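Local coordinates for cell division protein FtsZ 1 (Methanocaldococcus jannaschii, PDB 2VAP) that binds and probably hydrolyses GTP and probably polymerises into the contractile Z ring at the future division site, at residues 201-204 with 205-208; 264-267 with 268-272; 217-220 with 221-225. All coordinates share one frame; numbering follows the deposited sequence.

Contact 1: residues 201-204 with 205-208. With GDP (guanosine-5'-diphosphate), chain B.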
# COMPACT_ATOMS: atom_id res chain seq x y z
N ASN A 201 10.77 12.37 18.53
CA ASN A 201 12.20 12.68 18.65
C ASN A 201 13.15 11.53 18.28
O ASN A 201 14.29 11.47 18.74
CB ASN A 201 12.52 13.26 20.03
CG ASN A 201 11.69 14.50 20.33
OD1 ASN A 201 11.79 15.51 19.65
ND2 ASN A 201 10.84 14.41 21.36
N MET A 202 12.65 10.61 17.45
CA MET A 202 13.46 9.54 16.87
C MET A 202 14.46 10.17 15.89
O MET A 202 14.11 11.10 15.17
CB MET A 202 12.55 8.55 16.14
CG MET A 202 13.26 7.38 15.46
SD MET A 202 13.73 6.06 16.59
CE MET A 202 12.21 5.11 16.67
N PRO A 203 15.72 9.68 15.88
CA PRO A 203 16.67 10.15 14.87
C PRO A 203 16.15 9.83 13.48
O PRO A 203 15.55 8.77 13.28
CB PRO A 203 17.93 9.32 15.16
CG PRO A 203 17.80 8.90 16.57
CD PRO A 203 16.33 8.69 16.78
N LEU A 204 16.35 10.75 12.54
CA LEU A 204 15.79 10.62 11.19
C LEU A 204 16.12 9.29 10.52
O LEU A 204 15.25 8.66 9.92
CB LEU A 204 16.20 11.80 10.31
CG LEU A 204 15.57 11.91 8.91
CD1 LEU A 204 14.05 12.04 8.98
CD2 LEU A 204 16.17 13.07 8.14
N LYS A 205 17.38 8.86 10.63
CA LYS A 205 17.83 7.60 10.03
C LYS A 205 17.08 6.38 10.58
O LYS A 205 16.86 5.41 9.85
CB LYS A 205 19.35 7.43 10.15
CG LYS A 205 19.89 7.34 11.58
CD LYS A 205 21.39 7.11 11.58
CE LYS A 205 21.92 6.91 12.99
NZ LYS A 205 23.39 6.68 12.99
N LEU A 206 16.70 6.44 11.85
CA LEU A 206 15.93 5.37 12.48
C LEU A 206 14.43 5.54 12.25
O LEU A 206 13.68 4.55 12.25
CB LEU A 206 16.25 5.28 13.98
CG LEU A 206 17.70 4.97 14.38
CD1 LEU A 206 17.88 5.14 15.88
CD2 LEU A 206 18.13 3.57 13.94
N ALA A 207 13.99 6.78 12.05
CA ALA A 207 12.61 7.07 11.69
C ALA A 207 12.25 6.51 10.31
O ALA A 207 11.11 6.13 10.07
CB ALA A 207 12.34 8.57 11.74
N PHE A 208 13.24 6.45 9.42
CA PHE A 208 13.08 5.82 8.11
C PHE A 208 12.86 4.31 8.23
O PHE A 208 12.15 3.71 7.41
CB PHE A 208 14.28 6.10 7.20
CG PHE A 208 14.28 7.48 6.61
CD1 PHE A 208 13.16 7.99 5.96
CD2 PHE A 208 15.43 8.27 6.68
CE1 PHE A 208 13.17 9.27 5.41
CE2 PHE A 208 15.45 9.55 6.12
CZ PHE A 208 14.32 10.05 5.49
PB GDP B . 14.40 8.51 -5.14
O1B GDP B . 14.95 9.60 -6.02
O2B GDP B . 15.26 7.28 -5.26
O3B GDP B . 12.98 8.20 -5.57
O3A GDP B . 14.40 9.06 -3.63
PA GDP B . 14.30 8.12 -2.32
O1A GDP B . 13.43 6.91 -2.56
O2A GDP B . 15.67 7.72 -1.83
O5' GDP B . 13.61 9.10 -1.26
C5' GDP B . 12.35 9.69 -1.54
C4' GDP B . 11.58 9.87 -0.24
O4' GDP B . 11.43 8.61 0.42
C3' GDP B . 12.32 10.77 0.73
O3' GDP B . 11.90 12.13 0.61
C2' GDP B . 12.02 10.18 2.10
O2' GDP B . 10.85 10.79 2.66
C1' GDP B . 11.71 8.72 1.82
N9 GDP B . 12.84 7.83 2.18
C8 GDP B . 14.16 8.04 1.97
N7 GDP B . 14.90 6.99 2.44
C5 GDP B . 14.05 6.09 2.95
C6 GDP B . 14.15 4.76 3.61
O6 GDP B . 15.26 4.22 3.80
N1 GDP B . 13.01 4.16 4.00
C2 GDP B . 11.80 4.72 3.81
N2 GDP B . 10.69 4.06 4.23
N3 GDP B . 11.64 5.94 3.22
C4 GDP B . 12.70 6.65 2.78
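Leu204 comes slantwise over the CE2-CZ rim of the Phe208 ring, with Leu204 CG 3.7 Å from Phe208 CE2 and Leu204 CD1 reaching CZ. The leucine's CG stands opposite its own backbone N (chi1 -173°) and so beside the carbonyl carbon, which brings it to the phenylalanine one turn on. Phe208 turns its other face to the nucleotide: GDP N7 sits 4.0 Å from the ring plane, over its centre, and Phe208 CD1 comes within 3.5 Å of GDP C4. The phenyl ring thus lies between leucine and guanine, while Phe162 meets it with ring planes at about 75°. The backbone joins the same two residues, Phe208 N donating to Leu204 O at 3.0 Å, and that oxygen also approaches the ring obliquely, 3.3 Å from Phe208 CD2. This is the opening turn of helix 204-227, the central helix of the tubulin/FtsZ fold, beside the nucleotide pocket, where Glu165 and Asp212 supply hydrogen bonds to the same GDP. Pro203 is the N-cap residue, and its carbonyl oxygen accepts a bond from Ala207 N at 2.8 Å, plus a weak one from Leu206 N. On the flank of this turn, Met202 and Leu206 cross at about a right angle, Met202 SD lying 3.7 Å from Leu206 CB, and Met202 CG rests on Ala207. Pro203 meets Leu206 more slantwise, its ring carbon CG lying 3.8 Å from Leu206 CD1. Phe196 of helix 195-198 packs on Met202 and Ala207.

Contact 2: residues 264-267 with 268-272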
# COMPACT_ATOMS: atom_id res chain seq x y z
N GLU A 264 -8.60 -3.30 22.03
CA GLU A 264 -7.52 -2.32 22.13
C GLU A 264 -6.82 -2.08 20.79
O GLU A 264 -6.40 -0.96 20.50
CB GLU A 264 -6.51 -2.74 23.20
CG GLU A 264 -7.02 -2.58 24.63
CD GLU A 264 -5.92 -2.71 25.67
OE1 GLU A 264 -4.81 -2.16 25.46
OE2 GLU A 264 -6.16 -3.36 26.71
N ALA A 265 -6.71 -3.14 19.99
CA ALA A 265 -6.08 -3.04 18.66
C ALA A 265 -6.88 -2.15 17.71
O ALA A 265 -6.30 -1.31 17.01
CB ALA A 265 -5.86 -4.42 18.06
N VAL A 266 -8.20 -2.34 17.67
CA VAL A 266 -9.07 -1.53 16.81
C VAL A 266 -9.16 -0.08 17.29
O VAL A 266 -9.23 0.84 16.47
CB VAL A 266 -10.47 -2.18 16.60
CG1 VAL A 266 -11.28 -2.22 17.90
CG2 VAL A 266 -11.25 -1.45 15.51
N SER A 267 -9.15 0.12 18.61
CA SER A 267 -9.14 1.46 19.19
C SER A 267 -7.88 2.22 18.79
O SER A 267 -7.95 3.38 18.39
CB SER A 267 -9.25 1.38 20.72
OG SER A 267 -9.25 2.68 21.30
N MET A 268 -6.74 1.54 18.87
CA MET A 268 -5.45 2.10 18.48
C MET A 268 -5.42 2.43 16.98
O MET A 268 -4.89 3.46 16.58
CB MET A 268 -4.31 1.16 18.85
CG MET A 268 -2.91 1.73 18.65
SD MET A 268 -1.59 0.55 19.01
CE MET A 268 -1.63 0.52 20.80
N ALA A 269 -6.00 1.54 16.17
CA ALA A 269 -6.07 1.73 14.72
C ALA A 269 -6.93 2.94 14.33
O ALA A 269 -6.53 3.74 13.48
CB ALA A 269 -6.58 0.46 14.04
N LEU A 270 -8.09 3.06 14.96
CA LEU A 270 -9.01 4.18 14.70
C LEU A 270 -8.45 5.52 15.16
O LEU A 270 -8.74 6.56 14.56
CB LEU A 270 -10.38 3.92 15.35
CG LEU A 270 -11.31 2.93 14.64
CD1 LEU A 270 -12.35 2.38 15.61
CD2 LEU A 270 -11.99 3.57 13.44
N ASN A 271 -7.64 5.49 16.22
CA ASN A 271 -7.01 6.69 16.76
C ASN A 271 -5.58 6.91 16.27
O ASN A 271 -4.85 7.75 16.81
CB ASN A 271 -7.05 6.66 18.30
CG ASN A 271 -8.46 6.81 18.85
OD1 ASN A 271 -8.97 5.91 19.52
ND2 ASN A 271 -9.08 7.95 18.59
N SER A 272 -5.18 6.15 15.25
CA SER A 272 -3.82 6.24 14.70
C SER A 272 -3.51 7.62 14.13
O SER A 272 -4.35 8.19 13.42
CB SER A 272 -3.60 5.16 13.63
OG SER A 272 -2.31 5.28 13.05
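Glu264 O receives Met268 N at 3.0 Å, the first of four successive i to i+4 bonds that run through the last turns of helix 261-270. Ala265 O to Ala269 N and Val266 O to Leu270 N follow, the latter the straightest of the set at 161°. The last of them joins Asn271 N to Ser267 O at 3.0 Å, although Asn271 is already the first residue to leave helical backbone angles.

Among the side chains, Val266 and Leu270 lie alongside each other and point the same way, with Val266 CG2 4.0 Å from Leu270 CD1. Leu270 has its side chain turned opposite its own carbonyl carbon (chi1 -77°), which brings Leu270 CG to 3.5 Å from Val266 O. Val266 and Leu270 pack on helix 297-310 of the C-terminal domain, and Leu270 joins Ala265 and Ala269 on strand 331-338. Glu264 OE2 is hydrogen-bonded to Ser258 OG. The chemistry is therefore divided: main-chain bonds hold the turns together, and small or branched apolar groups fix the helix onto its neighbours.

Contact 3: residues 217-220 with 221-225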
# COMPACT_ATOMS: atom_id res chain seq x y z
N ASN A 217 3.78 -3.17 6.32
CA ASN A 217 2.47 -3.50 6.91
C ASN A 217 1.29 -3.09 6.02
O ASN A 217 0.31 -3.83 5.92
CB ASN A 217 2.33 -2.87 8.30
CG ASN A 217 2.99 -3.69 9.39
OD1 ASN A 217 2.36 -4.03 10.39
ND2 ASN A 217 4.27 -4.02 9.21
N ALA A 218 1.40 -1.93 5.38
CA ALA A 218 0.34 -1.42 4.52
C ALA A 218 0.23 -2.21 3.21
O ALA A 218 -0.86 -2.65 2.85
CB ALA A 218 0.56 0.07 4.23
N VAL A 219 1.36 -2.38 2.52
CA VAL A 219 1.38 -3.09 1.24
C VAL A 219 1.10 -4.59 1.42
O VAL A 219 0.21 -5.14 0.77
CB VAL A 219 2.71 -2.86 0.46
CG1 VAL A 219 2.75 -3.68 -0.82
CG2 VAL A 219 2.88 -1.38 0.13
N LYS A 220 1.87 -5.24 2.30
CA LYS A 220 1.69 -6.66 2.58
C LYS A 220 0.30 -6.95 3.14
O LYS A 220 -0.33 -7.94 2.77
CB LYS A 220 2.77 -7.16 3.54
CG LYS A 220 2.90 -8.68 3.63
CD LYS A 220 4.08 -9.07 4.50
CE LYS A 220 4.20 -10.58 4.62
NZ LYS A 220 5.36 -10.98 5.46
N GLY A 221 -0.18 -6.07 4.01
CA GLY A 221 -1.51 -6.20 4.61
C GLY A 221 -2.65 -6.12 3.61
O GLY A 221 -3.63 -6.86 3.71
N LEU A 222 -2.53 -5.21 2.64
CA LEU A 222 -3.55 -5.08 1.60
C LEU A 222 -3.52 -6.24 0.60
O LEU A 222 -4.57 -6.76 0.23
CB LEU A 222 -3.41 -3.74 0.86
CG LEU A 222 -4.06 -2.52 1.53
CD1 LEU A 222 -3.51 -1.23 0.92
CD2 LEU A 222 -5.58 -2.56 1.42
N VAL A 223 -2.32 -6.63 0.18
CA VAL A 223 -2.14 -7.75 -0.75
C VAL A 223 -2.66 -9.05 -0.14
O VAL A 223 -3.46 -9.76 -0.75
CB VAL A 223 -0.66 -7.92 -1.18
CG1 VAL A 223 -0.45 -9.23 -1.93
CG2 VAL A 223 -0.21 -6.74 -2.03
N GLU A 224 -2.20 -9.35 1.08
CA GLU A 224 -2.49 -10.64 1.72
C GLU A 224 -3.92 -10.75 2.25
O GLU A 224 -4.40 -11.85 2.53
CB GLU A 224 -1.44 -10.96 2.79
CG GLU A 224 -0.06 -11.22 2.19
CD GLU A 224 0.97 -11.74 3.19
OE1 GLU A 224 0.78 -11.58 4.41
OE2 GLU A 224 1.98 -12.31 2.73
N LEU A 225 -4.61 -9.61 2.36
CA LEU A 225 -6.05 -9.60 2.60
C LEU A 225 -6.76 -10.40 1.51
O LEU A 225 -7.74 -11.10 1.78
CB LEU A 225 -6.57 -8.16 2.64
CG LEU A 225 -8.05 -7.90 2.93
CD1 LEU A 225 -8.41 -8.26 4.36
CD2 LEU A 225 -8.39 -6.44 2.65
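Lys220 and Glu224, one turn apart, cross slantwise on helix 204-227, the long central helix that in the tubulin/FtsZ fold links the GTPase domain to the C-terminal domain. The lysine chain is fully extended, with CG opposite the backbone N (chi1 -165°), and its methylene groups run past the carboxylate: Lys220 CG lies 3.6 Å from Glu224 CD and Lys220 CE 3.4 Å from Glu224 OE2. The charged ends do not join, since Lys220 NZ stays 4.5 Å from Glu224 OE2. Instead OE2 is hydrogen-bonded to the backbone N of Glu62, which ties this helix to the loop after helix 46-59; Lys220 NZ adds only a weak pull, a long ion pair with Glu59. Were Glu224 an alanine, the Glu62 N-H would probably lose its carboxylate acceptor and the Lys220 chain, its flank uncovered, be freer to turn.

Gly221 is the other residue largely covered here. A CB on its backbone would fall 2.4 Å from Asn217 O, a clash, and its own carbonyl oxygen is hydrogen-bonded to His288 ND1 on strand 284-291 of the C-terminal domain. Other faces of the helix are apolar: Val219, Leu222 and Val223 pack on strand 124-130 of the parallel sheet, and Leu222 also touches Leu286. Among the backbone bonds, Gly221 N reaches Asn217 O from well above the carbonyl plane, 51° out of it, while Val223 N approaches Val219 O almost straight, at 3.0 Å with an N-H...O angle of 168°.

How the contacts relate
Contacts 1 and 3 sit on the same element, helix 204-227, with centres about 24 Å apart. Contact 1 is its surface beginning, where a ring face carries the guanine, while contact 3 is a buried stretch about 7 Å from the centre of the chain, facing both domains. Contact 2 lies on another helix, 261-270, in the C-terminal domain, partly buried and remote from the GDP site; its nearest atoms are about 11 Å from those of contact 3. The chemistry follows position: aromatic and thioether groups at the helix start; in the core a glycine, and lysine and glutamate that cross without a salt bridge and find polar partners elsewhere; alanine, valine and leucine packing at the helix end.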